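Local structure of leucine aminopeptidase (Fimbriiglobus ruber, 7D1B) at residues A[115-120]-A[169-174]; A[121-126]-A[175-180]; A[228-233]-A[328-333]; A[253-258]-A[296-301]. The protein binds zinc and, as a glutaminyl cyclase of the M28 peptidase family, probably converts the N-terminal glutamine of peptides to pyroglutamate. All blocks are in the same frame, centred on the assembly; numbering follows the deposited sequence. Where two conformers were deposited one is given.

Contact 1 (A[115-120]-A[169-174])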
loop_
_atom_site.group_PDB
_atom_site.type_symbol
_atom_site.label_atom_id
_atom_site.label_comp_id
_atom_site.label_asym_id
_atom_site.label_seq_id
_atom_site.Cartn_x
_atom_site.Cartn_y
_atom_site.Cartn_z
ATOM N N ALA A 115 -1.888 -3.413 -11.324
ATOM C CA ALA A 115 -3.217 -3.768 -11.825
ATOM C C ALA A 115 -3.906 -2.470 -12.228
ATOM O O ALA A 115 -4.202 -1.634 -11.373
ATOM C CB ALA A 115 -4.023 -4.522 -10.774
ATOM N N SER A 116 -4.134 -2.297 -13.528
ATOM C CA SER A 116 -4.563 -1.025 -14.089
ATOM C C SER A 116 -6.033 -1.068 -14.455
ATOM O O SER A 116 -6.510 -2.030 -15.078
ATOM C CB SER A 116 -3.754 -0.689 -15.345
ATOM O OG SER A 116 -2.419 -0.371 -15.069
ATOM N N TRP A 117 -6.709 0.028 -14.134
ATOM C CA TRP A 117 -8.114 0.263 -14.432
ATOM C C TRP A 117 -8.240 1.558 -15.226
ATOM O O TRP A 117 -7.574 2.560 -14.925
ATOM C CB TRP A 117 -8.903 0.443 -13.115
ATOM C CG TRP A 117 -8.681 -0.634 -12.086
ATOM C CD1 TRP A 117 -7.809 -0.589 -11.040
ATOM C CD2 TRP A 117 -9.315 -1.921 -12.024
ATOM N NE1 TRP A 117 -7.877 -1.750 -10.305
ATOM C CE2 TRP A 117 -8.797 -2.587 -10.890
ATOM C CE3 TRP A 117 -10.286 -2.570 -12.811
ATOM C CZ2 TRP A 117 -9.226 -3.861 -10.508
ATOM C CZ3 TRP A 117 -10.695 -3.845 -12.437
ATOM C CH2 TRP A 117 -10.170 -4.478 -11.291
ATOM N N PHE A 118 -9.123 1.542 -16.221
ATOM C CA PHE A 118 -9.512 2.719 -17.004
ATOM C C PHE A 118 -8.327 3.230 -17.825
ATOM O O PHE A 118 -7.734 4.268 -17.512
ATOM C CB PHE A 118 -10.118 3.838 -16.135
ATOM C CG PHE A 118 -10.945 3.348 -14.959
ATOM C CD1 PHE A 118 -11.951 2.376 -15.103
ATOM C CD2 PHE A 118 -10.684 3.844 -13.688
ATOM C CE1 PHE A 118 -12.667 1.923 -13.996
ATOM C CE2 PHE A 118 -11.419 3.400 -12.576
ATOM C CZ PHE A 118 -12.409 2.446 -12.741
ATOM N N PRO A 119 -7.952 2.517 -18.882
ATOM C CA PRO A 119 -6.715 2.879 -19.597
ATOM C C PRO A 119 -6.805 4.182 -20.377
ATOM O O PRO A 119 -5.766 4.800 -20.637
ATOM C CB PRO A 119 -6.477 1.683 -20.533
ATOM C CG PRO A 119 -7.857 1.082 -20.714
ATOM C CD PRO A 119 -8.533 1.257 -19.372
ATOM N N ASP A 120 -7.994 4.617 -20.778
ATOM C CA ASP A 120 -8.106 5.740 -21.714
ATOM C C ASP A 120 -8.264 7.041 -20.925
ATOM O O ASP A 120 -9.339 7.653 -20.886
ATOM C CB ASP A 120 -9.295 5.530 -22.648
ATOM C CG ASP A 120 -9.216 6.365 -23.867
ATOM O OD1 ASP A 120 -8.361 7.279 -23.891
ATOM O OD2 ASP A 120 -10.006 6.106 -24.800
ATOM N N HIS A 169 -15.281 -4.089 -7.224
ATOM C CA HIS A 169 -16.124 -2.927 -7.455
ATOM C C HIS A 169 -15.620 -2.037 -8.570
ATOM O O HIS A 169 -16.412 -1.260 -9.103
ATOM C CB HIS A 169 -16.207 -2.099 -6.166
ATOM C CG HIS A 169 -16.547 -2.935 -4.978
ATOM N ND1 HIS A 169 -17.847 -3.199 -4.592
ATOM C CD2 HIS A 169 -15.747 -3.628 -4.133
ATOM C CE1 HIS A 169 -17.823 -4.009 -3.546
ATOM N NE2 HIS A 169 -16.560 -4.293 -3.256
ATOM N N MET A 170 -14.333 -2.128 -8.942
ATOM C CA MET A 170 -13.713 -1.082 -9.760
ATOM C C MET A 170 -14.408 -0.877 -11.100
ATOM O O MET A 170 -14.557 0.270 -11.530
ATOM C CB MET A 170 -12.227 -1.354 -9.975
ATOM C CG MET A 170 -11.369 -1.157 -8.745
ATOM S SD MET A 170 -11.466 0.491 -7.994
ATOM C CE MET A 170 -10.620 1.440 -9.250
ATOM N N LYS A 171 -14.831 -1.954 -11.781
ATOM C CA LYS A 171 -15.452 -1.745 -13.089
ATOM C C LYS A 171 -16.805 -1.068 -12.988
ATOM O O LYS A 171 -17.315 -0.618 -14.019
ATOM C CB LYS A 171 -15.530 -3.030 -13.917
ATOM C CG LYS A 171 -14.189 -3.506 -14.468
ATOM C CD LYS A 171 -13.397 -2.438 -15.193
ATOM C CE LYS A 171 -14.103 -1.892 -16.415
ATOM N NZ LYS A 171 -13.627 -2.574 -17.657
ATOM N N GLY A 172 -17.379 -0.963 -11.785
ATOM C CA GLY A 172 -18.591 -0.197 -11.570
ATOM C C GLY A 172 -18.366 1.207 -11.047
ATOM O O GLY A 172 -19.347 1.863 -10.683
ATOM N N VAL A 173 -17.129 1.693 -10.991
ATOM C CA VAL A 173 -16.823 3.005 -10.418
ATOM C C VAL A 173 -16.690 4.022 -11.545
ATOM O O VAL A 173 -15.895 3.800 -12.475
ATOM C CB VAL A 173 -15.529 2.965 -9.589
ATOM C CG1 VAL A 173 -15.164 4.369 -9.116
ATOM C CG2 VAL A 173 -15.686 2.007 -8.414
ATOM N N PRO A 174 -17.405 5.151 -11.491
ATOM C CA PRO A 174 -17.186 6.212 -12.482
ATOM C C PRO A 174 -15.952 7.013 -12.088
ATOM O O PRO A 174 -15.815 7.448 -10.938
ATOM C CB PRO A 174 -18.458 7.056 -12.383
ATOM C CG PRO A 174 -18.933 6.854 -10.984
ATOM C CD PRO A 174 -18.496 5.474 -10.554
#
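Trp117 and Met170 both carry CG beside the backbone N and anti to the carbonyl carbon (chi1 -51° and -71°), and their side chains meet at about a right angle. Met170 CB sits over the centre of the indole six-membered ring, 3.5 Å from its centroid, a CH-pi contact. Met170 CG follows at 3.6 Å from Trp117 CE2. The thioether is bent again, and SD makes a Met-aromatic contact 4.8 Å from the centroid of the five-membered ring. Met170 chi3 (-70°) places CE between two aromatic rings, 3.9 Å from Trp117 CD1 and 3.9 Å from Phe118 CE2. Phe118 turns its edge to the backbone, with CZ 3.3 Å from Met170 O in the ring plane, while Trp117 CB lies over its face. Lys171 CD touches the indole edge at Trp117 CE3 (3.9 Å). An alanine in place of Trp117 would probably open a gap beside Met170 CB and CG and leave the thioether less restrained on that side. The contact joins the end of strand 108-117 to the loop after helix 153-167; Phe181 of strand 178-184 meets Trp117 edge-to-face, and Leu331 of helix 320-336 packs against Met170 and Val173.

Contact 2 (A[121-126]-A[175-180]); sequences RKARLI and SNVGVD
Arg124 and Asp180 form the ionic part of the contact, a side-on salt bridge in which NE gives OD2 a nearly straight bond of 2.9 Å (169° at the hydrogen) and NH2 gives OD1 another of 2.9 Å. Both oxygens lie near the guanidinium plane, yet both nitrogens approach from above the carboxylate plane, the two planes being 32° apart. Gly178 CA lies over one guanidinium face. Trp117 O and Phe118 O take further Arg124 N-H groups, and Asp180 is also bonded to Ser116 OG and Tyr226 OH. Among neutral acceptors, Ser175 O is gripped by NE and NH2 of Arg121, at 3.0 and 2.9 Å. Backbone bonds set a parallel ladder: Gly178 N to Ala123 O (2.8 Å), Leu125 N to Gly178 O and Asp180 N to Leu125 O. Before the ladder starts, a water bridges Ala123 N and Asn176 O. Apolar contact is lighter, with Leu125 CD1 3.8 Å from Val177 CG2. Strand 123-130 runs between 178-184 and 225-232, Ile126 pairing with Gly228 and Val230 of the latter; Ile334 of helix 320-336 covers Leu125 and Val179 on one face, while the salt bridge occupies the other.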
loop_
_atom_site.group_PDB
_atom_site.type_symbol
_atom_site.label_atom_id
_atom_site.label_comp_id
_atom_site.label_asym_id
_atom_site.label_seq_id
_atom_site.Cartn_x
_atom_site.Cartn_y
_atom_site.Cartn_z
ATOM N N ARG A 121 -7.167 7.454 -20.273
ATOM C CA ARG A 121 -7.176 8.583 -19.343
ATOM C C ARG A 121 -5.826 9.295 -19.380
ATOM O O ARG A 121 -4.774 8.646 -19.359
ATOM C CB ARG A 121 -7.410 8.104 -17.904
ATOM C CG ARG A 121 -8.786 7.465 -17.658
ATOM C CD ARG A 121 -9.898 8.501 -17.681
ATOM N NE ARG A 121 -11.201 7.966 -17.263
ATOM C CZ ARG A 121 -12.045 7.348 -18.080
ATOM N NH1 ARG A 121 -11.763 7.201 -19.375
ATOM N NH2 ARG A 121 -13.199 6.923 -17.606
ATOM N N LYS A 122 -5.855 10.631 -19.421
ATOM C CA LYS A 122 -4.616 11.406 -19.426
ATOM C C LYS A 122 -4.051 11.663 -18.036
ATOM O O LYS A 122 -2.862 11.981 -17.921
ATOM C CB LYS A 122 -4.824 12.725 -20.170
ATOM C CG LYS A 122 -5.092 12.515 -21.645
ATOM C CD LYS A 122 -5.250 13.825 -22.388
ATOM C CE LYS A 122 -5.673 13.592 -23.838
ATOM N NZ LYS A 122 -5.777 14.858 -24.591
ATOM N N ALA A 123 -4.857 11.546 -16.990
ATOM C CA ALA A 123 -4.381 11.646 -15.616
ATOM C C ALA A 123 -4.672 10.321 -14.939
ATOM O O ALA A 123 -5.759 9.764 -15.125
ATOM C CB ALA A 123 -5.116 12.759 -14.869
ATOM N N ARG A 124 -3.718 9.832 -14.144
ATOM C CA ARG A 124 -3.873 8.581 -13.426
ATOM C C ARG A 124 -3.519 8.771 -11.961
ATOM O O ARG A 124 -2.599 9.522 -11.620
ATOM C CB ARG A 124 -2.987 7.476 -14.014
ATOM C CG ARG A 124 -3.194 7.236 -15.503
ATOM C CD ARG A 124 -2.482 5.964 -16.035
ATOM N NE ARG A 124 -3.118 4.759 -15.522
ATOM C CZ ARG A 124 -4.305 4.305 -15.923
ATOM N NH1 ARG A 124 -4.962 4.909 -16.912
ATOM N NH2 ARG A 124 -4.836 3.247 -15.314
ATOM N N LEU A 125 -4.267 8.084 -11.101
ATOM C CA LEU A 125 -3.984 7.973 -9.681
ATOM C C LEU A 125 -3.397 6.607 -9.388
ATOM O O LEU A 125 -3.692 5.626 -10.072
ATOM C CB LEU A 125 -5.257 8.147 -8.860
ATOM C CG LEU A 125 -5.985 9.480 -8.965
ATOM C CD1 LEU A 125 -7.196 9.471 -8.041
ATOM C CD2 LEU A 125 -5.079 10.662 -8.651
ATOM N N ILE A 126 -2.642 6.544 -8.297
ATOM C CA ILE A 126 -2.097 5.299 -7.776
ATOM C C ILE A 126 -2.701 5.011 -6.407
ATOM O O ILE A 126 -2.753 5.897 -5.548
ATOM C CB ILE A 126 -0.563 5.400 -7.648
ATOM C CG1 ILE A 126 0.084 5.503 -9.035
ATOM C CG2 ILE A 126 -0.015 4.233 -6.828
ATOM C CD1 ILE A 126 1.493 6.024 -8.995
ATOM N N SER A 175 -15.049 7.222 -13.049
ATOM C CA SER A 175 -13.791 7.884 -12.727
ATOM C C SER A 175 -13.290 8.694 -13.907
ATOM O O SER A 175 -13.107 8.151 -15.001
ATOM C CB SER A 175 -12.724 6.856 -12.361
ATOM O OG SER A 175 -11.522 7.547 -12.071
ATOM N N ASN A 176 -12.963 9.960 -13.658
ATOM C CA ASN A 176 -12.349 10.797 -14.679
ATOM C C ASN A 176 -10.843 10.609 -14.780
ATOM O O ASN A 176 -10.206 11.271 -15.613
ATOM C CB ASN A 176 -12.681 12.261 -14.396
ATOM C CG ASN A 176 -14.168 12.509 -14.427
ATOM O OD1 ASN A 176 -14.881 11.955 -15.277
ATOM N ND2 ASN A 176 -14.659 13.303 -13.491
ATOM N N VAL A 177 -10.281 9.714 -13.982
ATOM C CA VAL A 177 -8.852 9.429 -13.950
ATOM C C VAL A 177 -8.625 7.931 -14.093
ATOM O O VAL A 177 -9.473 7.111 -13.737
ATOM C CB VAL A 177 -8.206 9.957 -12.651
ATOM C CG1 VAL A 177 -8.227 11.482 -12.631
ATOM C CG2 VAL A 177 -8.884 9.377 -11.414
ATOM N N GLY A 178 -7.455 7.563 -14.590
ATOM C CA GLY A 178 -7.039 6.181 -14.484
ATOM C C GLY A 178 -6.744 5.831 -13.041
ATOM O O GLY A 178 -6.456 6.711 -12.224
ATOM N N VAL A 179 -6.806 4.534 -12.716
ATOM C CA VAL A 179 -6.420 4.086 -11.374
ATOM C C VAL A 179 -5.515 2.879 -11.520
ATOM O O VAL A 179 -5.924 1.861 -12.087
ATOM C CB VAL A 179 -7.635 3.749 -10.488
ATOM C CG1 VAL A 179 -7.161 3.279 -9.105
ATOM C CG2 VAL A 179 -8.537 4.954 -10.341
ATOM N N ASP A 180 -4.291 2.986 -10.996
ATOM C CA ASP A 180 -3.349 1.874 -10.967
ATOM C C ASP A 180 -3.168 1.413 -9.528
ATOM O O ASP A 180 -2.814 2.220 -8.655
ATOM C CB ASP A 180 -2.001 2.277 -11.561
ATOM C CG ASP A 180 -2.110 2.534 -13.037
ATOM O OD1 ASP A 180 -2.948 1.871 -13.680
ATOM O OD2 ASP A 180 -1.397 3.402 -13.567
HETATM O O HOH W 1 -7.857 11.787 -17.092
#

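Contact 3 (A[228-233]-A[328-333])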
loop_
_atom_site.group_PDB
_atom_site.type_symbol
_atom_site.label_atom_id
_atom_site.label_comp_id
_atom_site.label_asym_id
_atom_site.label_seq_id
_atom_site.Cartn_x
_atom_site.Cartn_y
_atom_site.Cartn_z
ATOM N N GLY A 228 -1.442 11.796 -8.474
ATOM C CA GLY A 228 -1.498 11.584 -7.042
ATOM C C GLY A 228 -1.384 10.107 -6.745
ATOM O O GLY A 228 -1.721 9.250 -7.580
ATOM N N ALA A 229 -0.941 9.819 -5.514
ATOM C CA ALA A 229 -0.777 8.452 -5.048
ATOM C C ALA A 229 -1.122 8.374 -3.575
ATOM O O ALA A 229 -0.746 9.256 -2.803
ATOM C CB ALA A 229 0.656 7.967 -5.250
ATOM N N VAL A 230 -1.801 7.294 -3.192
ATOM C CA VAL A 230 -2.055 6.974 -1.791
ATOM C C VAL A 230 -1.407 5.641 -1.489
ATOM O O VAL A 230 -1.729 4.638 -2.135
ATOM C CB VAL A 230 -3.557 6.960 -1.447
ATOM C CG1 VAL A 230 -3.734 6.463 -0.028
ATOM C CG2 VAL A 230 -4.146 8.348 -1.615
ATOM N N LEU A 231 -0.496 5.643 -0.518
ATOM C CA LEU A 231 0.136 4.445 0.011
ATOM C C LEU A 231 -0.628 3.998 1.247
ATOM O O LEU A 231 -0.937 4.809 2.123
ATOM C CB LEU A 231 1.585 4.768 0.382
ATOM C CG LEU A 231 2.318 3.656 1.122
ATOM C CD1 LEU A 231 2.520 2.427 0.226
ATOM C CD2 LEU A 231 3.659 4.154 1.634
ATOM N N LEU A 232 -0.948 2.719 1.297
ATOM C CA LEU A 232 -1.619 2.120 2.450
ATOM C C LEU A 232 -0.580 1.354 3.255
ATOM O O LEU A 232 0.052 0.448 2.715
ATOM C CB LEU A 232 -2.651 1.123 1.941
ATOM C CG LEU A 232 -3.760 1.719 1.072
ATOM C CD1 LEU A 232 -4.575 0.582 0.447
ATOM C CD2 LEU A 232 -4.631 2.684 1.879
ATOM N N ASP A 233 -0.421 1.679 4.539
ATOM C CA ASP A 233 0.545 0.945 5.357
ATOM C C ASP A 233 0.109 1.006 6.823
ATOM O O ASP A 233 -0.147 2.102 7.329
ATOM C CB ASP A 233 1.920 1.615 5.218
ATOM C CG ASP A 233 3.076 0.694 5.618
ATOM O OD1 ASP A 233 2.842 -0.499 5.958
ATOM O OD2 ASP A 233 4.259 1.143 5.595
ATOM N N ASN A 328 -13.627 3.024 1.133
ATOM C CA ASN A 328 -14.581 4.032 0.696
ATOM C C ASN A 328 -13.930 5.393 0.571
ATOM O O ASN A 328 -14.295 6.156 -0.323
ATOM C CB ASN A 328 -15.774 4.044 1.622
ATOM C CG ASN A 328 -16.799 2.996 1.222
ATOM O OD1 ASN A 328 -17.089 2.811 0.026
ATOM N ND2 ASN A 328 -17.400 2.364 2.195
ATOM N N VAL A 329 -12.960 5.716 1.430
ATOM C CA VAL A 329 -12.243 6.979 1.263
ATOM C C VAL A 329 -11.476 6.989 -0.049
ATOM O O VAL A 329 -11.509 7.972 -0.795
ATOM C CB VAL A 329 -11.344 7.251 2.483
ATOM C CG1 VAL A 329 -10.432 8.446 2.226
ATOM C CG2 VAL A 329 -12.215 7.476 3.707
ATOM N N LEU A 330 -10.785 5.888 -0.358
ATOM C CA LEU A 330 -10.059 5.817 -1.633
ATOM C C LEU A 330 -11.007 5.955 -2.815
ATOM O O LEU A 330 -10.718 6.690 -3.768
ATOM C CB LEU A 330 -9.318 4.488 -1.738
ATOM C CG LEU A 330 -8.167 4.285 -0.764
ATOM C CD1 LEU A 330 -7.709 2.837 -0.806
ATOM C CD2 LEU A 330 -7.018 5.224 -1.114
ATOM N N LEU A 331 -12.153 5.255 -2.776
ATOM C CA LEU A 331 -13.082 5.348 -3.901
ATOM C C LEU A 331 -13.683 6.746 -4.008
ATOM O O LEU A 331 -13.922 7.239 -5.123
ATOM C CB LEU A 331 -14.179 4.296 -3.778
ATOM C CG LEU A 331 -13.708 2.855 -3.952
ATOM C CD1 LEU A 331 -14.887 1.918 -3.772
ATOM C CD2 LEU A 331 -13.042 2.659 -5.315
ATOM N N GLY A 332 -13.917 7.417 -2.874
ATOM C CA GLY A 332 -14.427 8.781 -2.953
ATOM C C GLY A 332 -13.410 9.730 -3.552
ATOM O O GLY A 332 -13.740 10.557 -4.406
ATOM N N TRP A 333 -12.155 9.601 -3.124
ATOM C CA TRP A 333 -11.054 10.372 -3.692
ATOM C C TRP A 333 -10.985 10.191 -5.206
ATOM O O TRP A 333 -10.861 11.166 -5.960
ATOM C CB TRP A 333 -9.760 9.921 -3.005
ATOM C CG TRP A 333 -8.486 10.462 -3.598
ATOM C CD1 TRP A 333 -8.131 11.775 -3.759
ATOM C CD2 TRP A 333 -7.378 9.684 -4.064
ATOM N NE1 TRP A 333 -6.869 11.860 -4.316
ATOM C CE2 TRP A 333 -6.386 10.587 -4.507
ATOM C CE3 TRP A 333 -7.140 8.302 -4.175
ATOM C CZ2 TRP A 333 -5.156 10.155 -5.015
ATOM C CZ3 TRP A 333 -5.917 7.871 -4.685
ATOM C CH2 TRP A 333 -4.941 8.797 -5.105
#
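Val230 and Trp333 supply the aromatic part of the contact. Their side chains reach toward each other tip to tip, and Val230 CG2 ends over the face of the indole six-membered ring, 3.7 Å from its centroid and 18° off the normal, as expected for a CH-pi contact. The methyl is offset toward the rim, with CZ3 and CH2 of Trp333 each 3.6 Å from Val230 CG2. CG of Trp333 lies anti to its backbone N (chi1 172°), on the way to the strand. At the ring edge the backbone comes close: Gly228 O lies near the indole plane, 4.1 Å from Trp333 CH2.

The aliphatic contacts centre on Leu330, whose two methyls serve different partners. CD2 packs on Val230 CG1 at 3.7 Å, the two chains passing at a slant. CD1 meets Leu232 tip to tip, 4.1 Å from Leu232 CD1.

An alanine in place of Trp333 would probably take away the ring face on which Val230 CG2 rests and open a gap there, with Leu330 left to bridge strand and helix. Strand 228-232 and helix segment 328-333 run antiparallel at 176°, their axes 11.0 Å apart, a separation bridged by these side chains. All six touching residues are buried, and the segments share no hydrogen bond, so their cohesion comes from van der Waals and CH-pi contact; the indole N-H, not engaged by the strand, is satisfied by a glycerol.

Contact 4 (A[253-258]-A[296-301])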
loop_
_atom_site.group_PDB
_atom_site.type_symbol
_atom_site.label_atom_id
_atom_site.label_comp_id
_atom_site.label_asym_id
_atom_site.label_seq_id
_atom_site.Cartn_x
_atom_site.Cartn_y
_atom_site.Cartn_z
ATOM N N PRO A 253 -0.056 18.501 -0.088
ATOM C CA PRO A 253 -1.063 19.169 0.754
ATOM C C PRO A 253 -2.479 19.055 0.234
ATOM O O PRO A 253 -3.401 18.838 1.033
ATOM C CB PRO A 253 -0.578 20.623 0.805
ATOM C CG PRO A 253 0.379 20.766 -0.363
ATOM C CD PRO A 253 0.998 19.415 -0.558
ATOM N N ASN A 254 -2.700 19.214 -1.075
ATOM C CA ASN A 254 -4.074 19.133 -1.564
ATOM C C ASN A 254 -4.609 17.714 -1.547
ATOM O O ASN A 254 -5.820 17.515 -1.378
ATOM C CB ASN A 254 -4.232 19.741 -2.958
ATOM C CG ASN A 254 -5.725 19.670 -3.439
ATOM O OD1 ASN A 254 -6.581 20.358 -2.887
ATOM N ND2 ASN A 254 -6.032 18.800 -4.405
ATOM N N LEU A 255 -3.735 16.720 -1.747
ATOM C CA LEU A 255 -4.163 15.330 -1.653
ATOM C C LEU A 255 -4.593 15.011 -0.225
ATOM O O LEU A 255 -5.648 14.404 -0.012
ATOM C CB LEU A 255 -3.032 14.417 -2.143
ATOM C CG LEU A 255 -3.425 13.073 -2.748
ATOM C CD1 LEU A 255 -2.165 12.387 -3.233
ATOM C CD2 LEU A 255 -4.220 12.169 -1.854
ATOM N N VAL A 256 -3.792 15.422 0.767
ATOM C CA VAL A 256 -4.206 15.240 2.153
ATOM C C VAL A 256 -5.570 15.881 2.381
ATOM O O VAL A 256 -6.481 15.273 2.964
ATOM C CB VAL A 256 -3.152 15.802 3.127
ATOM C CG1 VAL A 256 -3.665 15.703 4.558
ATOM C CG2 VAL A 256 -1.826 15.059 3.006
ATOM N N ALA A 257 -5.734 17.138 1.939
ATOM C CA ALA A 257 -7.012 17.817 2.162
ATOM C C ALA A 257 -8.171 17.043 1.542
ATOM O O ALA A 257 -9.219 16.875 2.174
ATOM C CB ALA A 257 -6.961 19.243 1.608
ATOM N N GLU A 258 -8.024 16.589 0.294
ATOM C CA GLU A 258 -9.107 15.846 -0.358
ATOM C C GLU A 258 -9.418 14.558 0.377
ATOM O O GLU A 258 -10.588 14.222 0.583
ATOM C CB GLU A 258 -8.754 15.532 -1.810
ATOM C CG GLU A 258 -8.849 16.742 -2.706
ATOM C CD GLU A 258 -8.624 16.441 -4.170
ATOM O OE1 GLU A 258 -8.224 15.304 -4.509
ATOM O OE2 GLU A 258 -8.867 17.353 -4.998
ATOM N N PRO A 296 2.557 13.701 -6.157
ATOM C CA PRO A 296 2.117 13.933 -4.773
ATOM C C PRO A 296 1.641 12.617 -4.176
ATOM O O PRO A 296 0.809 11.924 -4.767
ATOM C CB PRO A 296 0.972 14.934 -4.934
ATOM C CG PRO A 296 1.205 15.609 -6.274
ATOM C CD PRO A 296 1.827 14.535 -7.132
ATOM N N ALA A 297 2.196 12.250 -3.017
ATOM C CA ALA A 297 1.957 10.920 -2.470
ATOM C C ALA A 297 1.807 10.989 -0.956
ATOM O O ALA A 297 2.666 11.534 -0.245
ATOM C CB ALA A 297 3.066 9.940 -2.857
ATOM N N VAL A 298 0.710 10.408 -0.473
ATOM C CA VAL A 298 0.347 10.424 0.943
ATOM C C VAL A 298 0.420 9.014 1.496
ATOM O O VAL A 298 -0.081 8.070 0.877
ATOM C CB VAL A 298 -1.075 10.994 1.118
ATOM C CG1 VAL A 298 -1.598 10.781 2.531
ATOM C CG2 VAL A 298 -1.101 12.443 0.702
ATOM N N ASP A 299 0.982 8.893 2.700
ATOM C CA ASP A 299 1.013 7.638 3.445
ATOM C C ASP A 299 -0.168 7.618 4.407
ATOM O O ASP A 299 -0.261 8.467 5.300
ATOM C CB ASP A 299 2.340 7.533 4.198
ATOM C CG ASP A 299 2.669 6.128 4.653
ATOM O OD1 ASP A 299 1.870 5.184 4.453
ATOM O OD2 ASP A 299 3.798 5.986 5.209
ATOM N N VAL A 300 -1.077 6.680 4.195
ATOM C CA VAL A 300 -2.225 6.447 5.062
ATOM C C VAL A 300 -1.772 5.345 6.015
ATOM O O VAL A 300 -1.675 4.170 5.632
ATOM C CB VAL A 300 -3.462 6.074 4.237
ATOM C CG1 VAL A 300 -4.587 5.594 5.155
ATOM C CG2 VAL A 300 -3.903 7.287 3.436
ATOM N N ILE A 301 -1.455 5.747 7.255
ATOM C CA ILE A 301 -0.679 4.928 8.176
ATOM C C ILE A 301 -1.035 5.318 9.601
ATOM O O ILE A 301 -1.271 6.490 9.902
ATOM C CB ILE A 301 0.839 5.117 7.905
ATOM C CG1 ILE A 301 1.712 4.267 8.845
ATOM C CG2 ILE A 301 1.249 6.602 7.969
ATOM C CD1 ILE A 301 3.167 4.168 8.398
#
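Val256 and Val298 touch where helix 253-266 packs on strand 297-300, one of the two edge strands of the mixed sheet in this alpha/beta fold. The helix belongs to the long crossover connection between parallel neighbours 225-232 and 297-300. Segment axes come within 8.0 Å at 43°, so the helix runs at a slant over the strand.

Val298 points its side chain at the helix, and a single methyl does most of the work. CG2 stands beside the backbone N, anti to the carbonyl carbon, because CG1 takes the position anti to the N (chi1 169°). From there it fits between two consecutive helix residues. Val256 meets it at about a right angle, methyl on methyl, with Val256 CG2 3.6 Å from Val298 CG2. Leu255 comes past at a slant instead, and both its CB and its CD2 stand 4.0 Å from Val298 CG2.

The Leu255 side chain reaches both Val298 of the strand and Pro296 just before it. Its CG lies anti to the backbone N, though chi1 (-152°) is well short of the ideal staggered value, and the branch divides the contact: CD2 goes to Val298 and CD1 to Pro296. Val230 and Trp333 also touch Leu255, so the leucine also packs against the neighbouring strand 225-232 and helix 320-336. Just before the strand begins, Leu255 CD1 rests 3.4 Å from the carbonyl oxygen Pro296 O and 4.4 Å from Pro296 CB.

How the contacts relate
All four contacts reach one mixed sheet, in which strands 108-117, 178-184, 123-130, 225-232 and 297-300 lie side by side in that order. Contacts 1 and 2 interlock along the chain, their segments alternating, with centres about 9 Å apart; both close before contact 3 opens, and contact 4 is nested within contact 3. Backbone pairing carries the sheet onward, through Ile126 and Val230 from contact 2 to contact 3 and through Leu231 and Val300 to contact 4, centred about 8 Å from contact 3. Helix 320-336 forms half of contact 3 and packs against the other three, tying early and late strands into one core. Contacts 1 and 4 lie about 21 Å apart between centres.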